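Local atomic coordinates of V-type ATP synthase alpha chain (Thermoplasma volcanium, PDB entry 4O1S), a protein that is an intein of the Hedgehog/intein family, an all-beta domain carried within a V-type ATP synthase alpha chain. Residues K4-Y13 with F158-N169; R80-S88 with A129-I137. All blocks are in the same frame, centred on the assembly; numbering follows the deposited sequence.

Interaction 1 (K4-Y13 with F158-N169). Unlike the reference sequence in segment 4-13: Ala5 (reference Cys). With SO4 (sulfate ion), chain F.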
# COMPACT_ATOMS: atom_id res chain seq x y z
N LYS A 4 -2.18 -2.22 -9.76
CA LYS A 4 -2.36 -1.83 -8.38
C LYS A 4 -1.23 -0.91 -7.93
O LYS A 4 -0.05 -1.26 -8.08
CB LYS A 4 -2.41 -3.06 -7.50
CG LYS A 4 -3.70 -3.80 -7.67
CD LYS A 4 -3.78 -4.96 -6.74
CE LYS A 4 -3.41 -6.22 -7.47
NZ LYS A 4 -4.50 -7.23 -7.40
N ALA A 5 -1.58 0.26 -7.39
CA ALA A 5 -0.59 1.22 -6.92
C ALA A 5 -1.18 2.22 -5.90
O ALA A 5 -2.40 2.28 -5.69
CB ALA A 5 0.06 1.94 -8.12
N VAL A 6 -0.32 3.01 -5.26
CA VAL A 6 -0.75 3.98 -4.26
C VAL A 6 -0.17 5.38 -4.54
O VAL A 6 0.78 5.55 -5.33
CB VAL A 6 -0.34 3.54 -2.84
CG1 VAL A 6 -0.87 2.12 -2.54
CG2 VAL A 6 1.17 3.58 -2.70
N SER A 7 -0.77 6.38 -3.91
CA SER A 7 -0.31 7.74 -4.07
C SER A 7 1.08 7.88 -3.47
O SER A 7 1.48 7.11 -2.59
CB SER A 7 -1.27 8.71 -3.39
OG SER A 7 -0.56 9.82 -2.87
N GLY A 8 1.82 8.88 -3.93
CA GLY A 8 3.20 9.02 -3.52
C GLY A 8 3.30 9.49 -2.09
O GLY A 8 4.38 9.48 -1.49
N GLU A 9 2.16 9.91 -1.55
CA GLU A 9 2.12 10.48 -0.20
C GLU A 9 1.95 9.38 0.82
O GLU A 9 1.99 9.63 2.01
CB GLU A 9 0.96 11.47 -0.08
CG GLU A 9 1.11 12.66 -1.01
CD GLU A 9 2.25 13.59 -0.58
OE1 GLU A 9 2.52 13.65 0.65
OE2 GLU A 9 2.86 14.25 -1.47
N THR A 10 1.76 8.16 0.33
CA THR A 10 1.47 7.04 1.18
C THR A 10 2.68 6.74 2.05
O THR A 10 3.77 6.54 1.53
CB THR A 10 1.13 5.79 0.34
OG1 THR A 10 0.04 6.09 -0.55
CG2 THR A 10 0.75 4.60 1.24
N PRO A 11 2.48 6.72 3.38
CA PRO A 11 3.53 6.25 4.28
C PRO A 11 3.68 4.76 4.14
O PRO A 11 2.69 4.03 4.08
CB PRO A 11 2.96 6.56 5.68
CG PRO A 11 1.88 7.53 5.46
CD PRO A 11 1.29 7.16 4.12
N VAL A 12 4.93 4.30 4.09
CA VAL A 12 5.22 2.91 4.32
C VAL A 12 6.01 2.80 5.60
O VAL A 12 6.61 3.78 6.03
CB VAL A 12 5.99 2.32 3.17
CG1 VAL A 12 5.15 2.44 1.94
CG2 VAL A 12 7.25 3.07 2.97
N TYR A 13 5.98 1.63 6.23
CA TYR A 13 6.57 1.47 7.56
C TYR A 13 7.79 0.56 7.49
O TYR A 13 7.67 -0.64 7.22
CB TYR A 13 5.51 0.99 8.56
CG TYR A 13 4.40 2.01 8.66
CD1 TYR A 13 4.47 3.06 9.58
CD2 TYR A 13 3.31 1.98 7.79
CE1 TYR A 13 3.48 4.03 9.65
CE2 TYR A 13 2.31 2.94 7.85
CZ TYR A 13 2.40 3.96 8.78
OH TYR A 13 1.42 4.94 8.86
N PHE A 158 0.65 -5.58 2.76
CA PHE A 158 1.49 -4.42 2.70
C PHE A 158 0.83 -3.46 3.68
O PHE A 158 -0.37 -3.19 3.57
CB PHE A 158 1.44 -3.93 1.24
CG PHE A 158 1.82 -2.50 1.06
CD1 PHE A 158 3.12 -2.11 1.11
CD2 PHE A 158 0.86 -1.54 0.85
CE1 PHE A 158 3.46 -0.80 0.95
CE2 PHE A 158 1.20 -0.22 0.70
CZ PHE A 158 2.50 0.15 0.74
N ILE A 159 1.59 -3.01 4.67
CA ILE A 159 1.09 -2.02 5.63
C ILE A 159 1.49 -0.64 5.15
O ILE A 159 2.68 -0.34 4.98
CB ILE A 159 1.71 -2.13 7.06
CG1 ILE A 159 1.75 -3.56 7.61
CG2 ILE A 159 1.03 -1.12 8.02
CD1 ILE A 159 0.43 -4.23 7.71
N GLY A 160 0.50 0.21 4.96
CA GLY A 160 0.78 1.57 4.54
C GLY A 160 -0.40 2.49 4.75
O GLY A 160 -1.48 2.06 5.19
N GLY A 161 -0.21 3.76 4.44
CA GLY A 161 -1.25 4.73 4.67
C GLY A 161 -1.26 5.24 6.10
O GLY A 161 -0.56 4.74 6.98
N GLU A 162 -2.06 6.26 6.31
CA GLU A 162 -2.30 6.75 7.65
C GLU A 162 -3.09 5.72 8.45
O GLU A 162 -4.26 5.49 8.17
CB GLU A 162 -3.10 8.04 7.55
CG GLU A 162 -2.25 9.23 7.20
CD GLU A 162 -1.40 9.64 8.38
OE1 GLU A 162 -1.81 9.36 9.54
OE2 GLU A 162 -0.32 10.22 8.13
N GLY A 163 -2.46 5.09 9.44
CA GLY A 163 -3.21 4.23 10.35
C GLY A 163 -3.04 2.76 10.03
O GLY A 163 -3.89 1.94 10.37
N LEU A 164 -1.93 2.44 9.36
CA LEU A 164 -1.54 1.06 9.11
C LEU A 164 -2.63 0.24 8.42
O LEU A 164 -3.05 -0.82 8.91
CB LEU A 164 -1.11 0.37 10.40
CG LEU A 164 -0.19 1.12 11.37
CD1 LEU A 164 0.13 0.23 12.53
CD2 LEU A 164 1.09 1.53 10.72
N LEU A 165 -3.11 0.74 7.29
CA LEU A 165 -4.03 -0.05 6.49
C LEU A 165 -3.27 -1.19 5.81
O LEU A 165 -2.03 -1.12 5.60
CB LEU A 165 -4.73 0.82 5.46
CG LEU A 165 -5.57 1.93 6.08
CD1 LEU A 165 -5.84 3.05 5.07
CD2 LEU A 165 -6.89 1.36 6.61
N VAL A 166 -4.02 -2.24 5.48
CA VAL A 166 -3.44 -3.45 4.96
C VAL A 166 -3.84 -3.54 3.50
O VAL A 166 -5.04 -3.62 3.17
CB VAL A 166 -3.94 -4.70 5.72
CG1 VAL A 166 -3.25 -5.97 5.17
CG2 VAL A 166 -3.71 -4.55 7.23
N LEU A 167 -2.83 -3.53 2.63
CA LEU A 167 -3.07 -3.40 1.20
C LEU A 167 -2.66 -4.64 0.46
O LEU A 167 -1.52 -5.09 0.58
CB LEU A 167 -2.36 -2.16 0.67
CG LEU A 167 -2.86 -0.93 1.43
CD1 LEU A 167 -1.96 0.29 1.35
CD2 LEU A 167 -4.24 -0.59 0.92
N HIS A 168 -3.60 -5.22 -0.27
CA HIS A 168 -3.31 -6.39 -1.08
C HIS A 168 -2.74 -6.05 -2.46
O HIS A 168 -3.47 -6.00 -3.46
CB HIS A 168 -4.54 -7.26 -1.26
CG HIS A 168 -4.24 -8.56 -1.92
ND1 HIS A 168 -4.91 -9.00 -3.05
CD2 HIS A 168 -3.31 -9.51 -1.65
CE1 HIS A 168 -4.43 -10.16 -3.42
NE2 HIS A 168 -3.45 -10.50 -2.59
N ASN A 169 -1.43 -5.84 -2.50
CA ASN A 169 -0.77 -5.43 -3.73
C ASN A 169 -0.24 -6.65 -4.48
O ASN A 169 0.28 -6.53 -5.60
CB ASN A 169 0.40 -4.53 -3.39
CG ASN A 169 1.51 -5.31 -2.71
OD1 ASN A 169 1.26 -6.38 -2.13
ND2 ASN A 169 2.73 -4.79 -2.79
S SO4 F . -1.66 13.44 -5.13
O1 SO4 F . -2.02 12.54 -4.02
O2 SO4 F . -0.78 12.77 -6.09
O3 SO4 F . -2.89 13.88 -5.81
O4 SO4 F . -0.96 14.62 -4.62
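Tyr13 and Pro11 both bond to Gly161, so that one glycine serves the strand 11-13 with its two polar backbone atoms. The amide Gly161 N donates to Pro11 O over 2.9 Å, lying in the plane of that carbonyl. The phenol then closes a second link: Tyr13 OH gives its proton to Gly161 O at 2.7 Å, coming in tilted 25° from the carbonyl plane. Within 4-13, Ser7 O receives both the amide and the hydroxyl of Thr10, which approach from the same face and secure the type I turn between them. Ser7 OG accepts from Glu9 N to form an ST turn, and it also donates to a sulfate ion, probably left from the crystallisation liquor.

The contact brings the N- and C-terminal segments of the intein together near the centre of its Hedgehog/intein fold. Residues 158-169 form the hairpin that completes the C-terminal end, its strands 158-160 and 165-168 joined through a type II turn from Gly161 to Leu164.

Among the apolar contacts, Leu164 makes a CH-pi interaction, its CD2 poised 3.4 Å from the centroid of the Tyr13 ring and almost straight above it. Tyr13 directs CG away from its own carbonyl carbon (chi1 -61°), which extends the ring past Ile159 and Gly160 to reach the turn; the backbone of 159-161 borders its edge. At the other side of the hairpin strand, Val12 CG1 meets the rim of the Phe158 ring, 3.7 Å from CZ.

Carbon atoms also pack on polar backbone: Thr10 swings its methyl anti to the backbone nitrogen, bringing CG2 to 3.4 Å from Gly161 N. At the other end of 4-13, the aliphatic part of Lys4 lies against the chain end, with CD 3.5 Å from His168 O.

Interaction 2 (R80-S88 with A129-I137). With SO4 (sulfate ion), chain F.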
# COMPACT_ATOMS: atom_id res chain seq x y z
N ARG A 80 -9.68 7.77 -2.81
CA ARG A 80 -9.20 8.22 -1.50
C ARG A 80 -10.18 7.73 -0.48
O ARG A 80 -11.39 7.98 -0.58
CB ARG A 80 -9.09 9.74 -1.45
CG ARG A 80 -8.62 10.36 -2.76
CD ARG A 80 -7.86 11.61 -2.50
NE ARG A 80 -7.36 12.29 -3.69
CZ ARG A 80 -6.08 12.35 -4.04
NH1 ARG A 80 -5.15 11.74 -3.29
NH2 ARG A 80 -5.71 13.03 -5.13
N ILE A 81 -9.67 6.99 0.49
CA ILE A 81 -10.49 6.31 1.48
C ILE A 81 -10.21 6.83 2.87
O ILE A 81 -9.05 6.96 3.30
CB ILE A 81 -10.19 4.82 1.48
CG1 ILE A 81 -10.40 4.25 0.08
CG2 ILE A 81 -11.05 4.10 2.52
CD1 ILE A 81 -9.65 2.98 -0.17
N GLU A 82 -11.27 7.10 3.60
CA GLU A 82 -11.14 7.56 4.96
C GLU A 82 -12.06 6.76 5.87
O GLU A 82 -13.24 6.53 5.55
CB GLU A 82 -11.51 9.01 5.00
CG GLU A 82 -10.78 9.81 5.97
CD GLU A 82 -10.79 11.21 5.51
OE1 GLU A 82 -11.25 12.07 6.29
OE2 GLU A 82 -10.37 11.43 4.35
N THR A 83 -11.53 6.33 7.01
CA THR A 83 -12.30 5.51 7.95
C THR A 83 -12.76 6.33 9.14
O THR A 83 -12.25 7.42 9.40
CB THR A 83 -11.45 4.37 8.50
OG1 THR A 83 -10.34 4.91 9.23
CG2 THR A 83 -10.94 3.49 7.38
N ILE A 84 -13.72 5.80 9.87
CA ILE A 84 -14.20 6.49 11.06
C ILE A 84 -13.05 6.69 12.02
O ILE A 84 -12.93 7.74 12.63
CB ILE A 84 -15.27 5.68 11.75
CG1 ILE A 84 -16.37 5.35 10.75
CG2 ILE A 84 -15.79 6.43 12.94
CD1 ILE A 84 -17.69 5.22 11.33
N GLY A 85 -12.19 5.69 12.11
CA GLY A 85 -11.04 5.75 12.99
C GLY A 85 -9.90 6.66 12.56
O GLY A 85 -8.82 6.62 13.17
N GLY A 86 -10.12 7.45 11.51
CA GLY A 86 -9.11 8.42 11.07
C GLY A 86 -8.00 7.83 10.23
O GLY A 86 -6.92 8.38 10.16
N ARG A 87 -8.26 6.70 9.60
CA ARG A 87 -7.28 6.08 8.74
C ARG A 87 -7.54 6.46 7.29
O ARG A 87 -8.70 6.63 6.89
CB ARG A 87 -7.33 4.56 8.88
CG ARG A 87 -7.02 4.09 10.27
CD ARG A 87 -6.97 2.59 10.32
NE ARG A 87 -6.32 2.18 11.55
CZ ARG A 87 -6.95 2.09 12.72
NH1 ARG A 87 -8.25 2.35 12.80
NH2 ARG A 87 -6.28 1.74 13.79
N SER A 88 -6.48 6.58 6.51
CA SER A 88 -6.62 6.99 5.11
C SER A 88 -5.54 6.43 4.19
O SER A 88 -4.39 6.18 4.59
CB SER A 88 -6.66 8.50 5.00
OG SER A 88 -5.37 9.04 5.23
N ALA A 129 -5.48 -7.26 14.71
CA ALA A 129 -6.35 -7.09 13.56
C ALA A 129 -7.46 -6.16 13.95
O ALA A 129 -8.25 -6.50 14.83
CB ALA A 129 -6.94 -8.42 13.11
N THR A 130 -7.53 -5.00 13.31
CA THR A 130 -8.70 -4.17 13.48
C THR A 130 -9.41 -3.92 12.15
O THR A 130 -8.77 -3.86 11.11
CB THR A 130 -8.39 -2.86 14.26
OG1 THR A 130 -8.33 -1.75 13.37
CG2 THR A 130 -7.12 -2.98 15.05
N PHE A 131 -10.74 -3.81 12.20
CA PHE A 131 -11.52 -3.50 11.02
C PHE A 131 -12.32 -2.25 11.21
O PHE A 131 -13.20 -2.17 12.07
CB PHE A 131 -12.40 -4.65 10.61
CG PHE A 131 -11.62 -5.86 10.27
CD1 PHE A 131 -11.28 -6.12 8.96
CD2 PHE A 131 -11.18 -6.72 11.28
CE1 PHE A 131 -10.54 -7.24 8.65
CE2 PHE A 131 -10.44 -7.85 10.98
CZ PHE A 131 -10.11 -8.11 9.66
N ASP A 132 -12.01 -1.28 10.37
CA ASP A 132 -12.47 0.07 10.54
C ASP A 132 -13.50 0.38 9.44
O ASP A 132 -13.27 0.08 8.26
CB ASP A 132 -11.26 1.00 10.45
CG ASP A 132 -11.51 2.32 11.09
OD1 ASP A 132 -12.69 2.56 11.48
OD2 ASP A 132 -10.52 3.10 11.20
N ARG A 133 -14.63 0.96 9.84
CA ARG A 133 -15.67 1.30 8.87
C ARG A 133 -15.17 2.44 7.99
O ARG A 133 -14.62 3.43 8.50
CB ARG A 133 -16.96 1.71 9.58
CG ARG A 133 -17.58 0.55 10.33
CD ARG A 133 -18.94 0.85 10.92
NE ARG A 133 -19.66 -0.40 11.16
CZ ARG A 133 -20.43 -0.99 10.25
NH1 ARG A 133 -20.60 -0.42 9.06
NH2 ARG A 133 -21.04 -2.14 10.52
N VAL A 134 -15.33 2.30 6.68
CA VAL A 134 -15.03 3.45 5.84
C VAL A 134 -16.17 4.47 5.94
O VAL A 134 -17.36 4.13 5.81
CB VAL A 134 -14.60 3.11 4.39
CG1 VAL A 134 -14.39 1.62 4.22
CG2 VAL A 134 -15.54 3.70 3.35
N LYS A 135 -15.74 5.70 6.23
CA LYS A 135 -16.57 6.87 6.43
C LYS A 135 -16.81 7.51 5.07
O LYS A 135 -17.90 8.00 4.77
CB LYS A 135 -15.78 7.83 7.31
CG LYS A 135 -16.43 9.15 7.65
CD LYS A 135 -15.38 10.06 8.30
CE LYS A 135 -16.00 11.33 8.87
NZ LYS A 135 -14.94 12.26 9.39
N SER A 136 -15.77 7.52 4.24
CA SER A 136 -15.88 8.20 2.97
C SER A 136 -14.93 7.66 1.91
O SER A 136 -13.83 7.22 2.21
CB SER A 136 -15.62 9.68 3.14
OG SER A 136 -14.39 9.97 2.51
N ILE A 137 -15.38 7.73 0.67
CA ILE A 137 -14.59 7.32 -0.49
C ILE A 137 -14.71 8.39 -1.54
O ILE A 137 -15.81 8.82 -1.88
CB ILE A 137 -15.11 6.01 -1.08
CG1 ILE A 137 -15.11 4.91 -0.02
CG2 ILE A 137 -14.26 5.61 -2.23
CD1 ILE A 137 -15.76 3.64 -0.46
S SO4 F . -1.66 13.44 -5.13
O1 SO4 F . -2.02 12.54 -4.02
O2 SO4 F . -0.78 12.77 -6.09
O3 SO4 F . -2.89 13.88 -5.81
O4 SO4 F . -0.96 14.62 -4.62
O HOH W 1 -12.29 9.82 1.11
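Strands 80-83 and 129-137 run antiparallel, pairing Ile81 with Ile137 and Glu82 with Ser136 before the register slips by one residue, so that Thr83 faces Val134. The slip is a classic beta bulge in a four-stranded antiparallel sheet: Lys135 and Ser136 both face Glu82, whose carbonyl O takes Lys135 N at 2.7 Å and Ser136 N at 3.0 Å, while Glu82 N returns a bond to Ser136 O. Beyond the bulge Ile84 N donates to Arg133 O, and the chain turns back through a type I turn from Thr83 to Gly86.

Asp132 binds that turn with its carboxylate. Thr83 OG1 donates to Asp132 OD2 over 2.7 Å, and Arg87 NH1 makes a salt bridge to the same oxygen at 2.9 Å; the two come from opposite faces of the carboxylate plane. The other oxygen, Asp132 OD1, offers its syn lone pair to Gly85 N at 3.2 Å. With chi1 near 62°, Thr83 holds OG1 between its backbone N and carbonyl carbon, where the hydroxyl also accepts from Arg87 N at 2.8 Å. Two donors on a buried carboxylate oxygen would be expected to favour its charged form. The guanidinium of Arg87 stands 80° from the carboxylate plane yet keeps Asp132 OD2 at its own edge, with Thr130 OG1 over one face; its NE binds Gly163 O. Ile84 lies alongside the Arg133 side chain, pointing the same way.

At the far end Arg80, whose NE forms a salt bridge with Glu140, reaches a sulfate ion, its NH2 3.0 Å from sulfate O3.

In the fold
The two contacts make a worked comparison of centre and periphery in one all-beta fold. The centre of interaction 1 lies about 3 Å from the centre of the folded chain, and this contact rests largely on apolar packing, with few hydrogen bonds; the centre of interaction 2 lies about 14 Å from that point, and the contact has more exposed residues and relies on strand pairing and charge. They hold different strands but adjoin at the hairpin turn of 158-169: the arginine that meets Asp132 in interaction 2 also bonds to Gly163 O, and beside it Glu162 O probably accepts from Ser88 N. A sulfate ion, bound by Ser7 and Arg80, touches both.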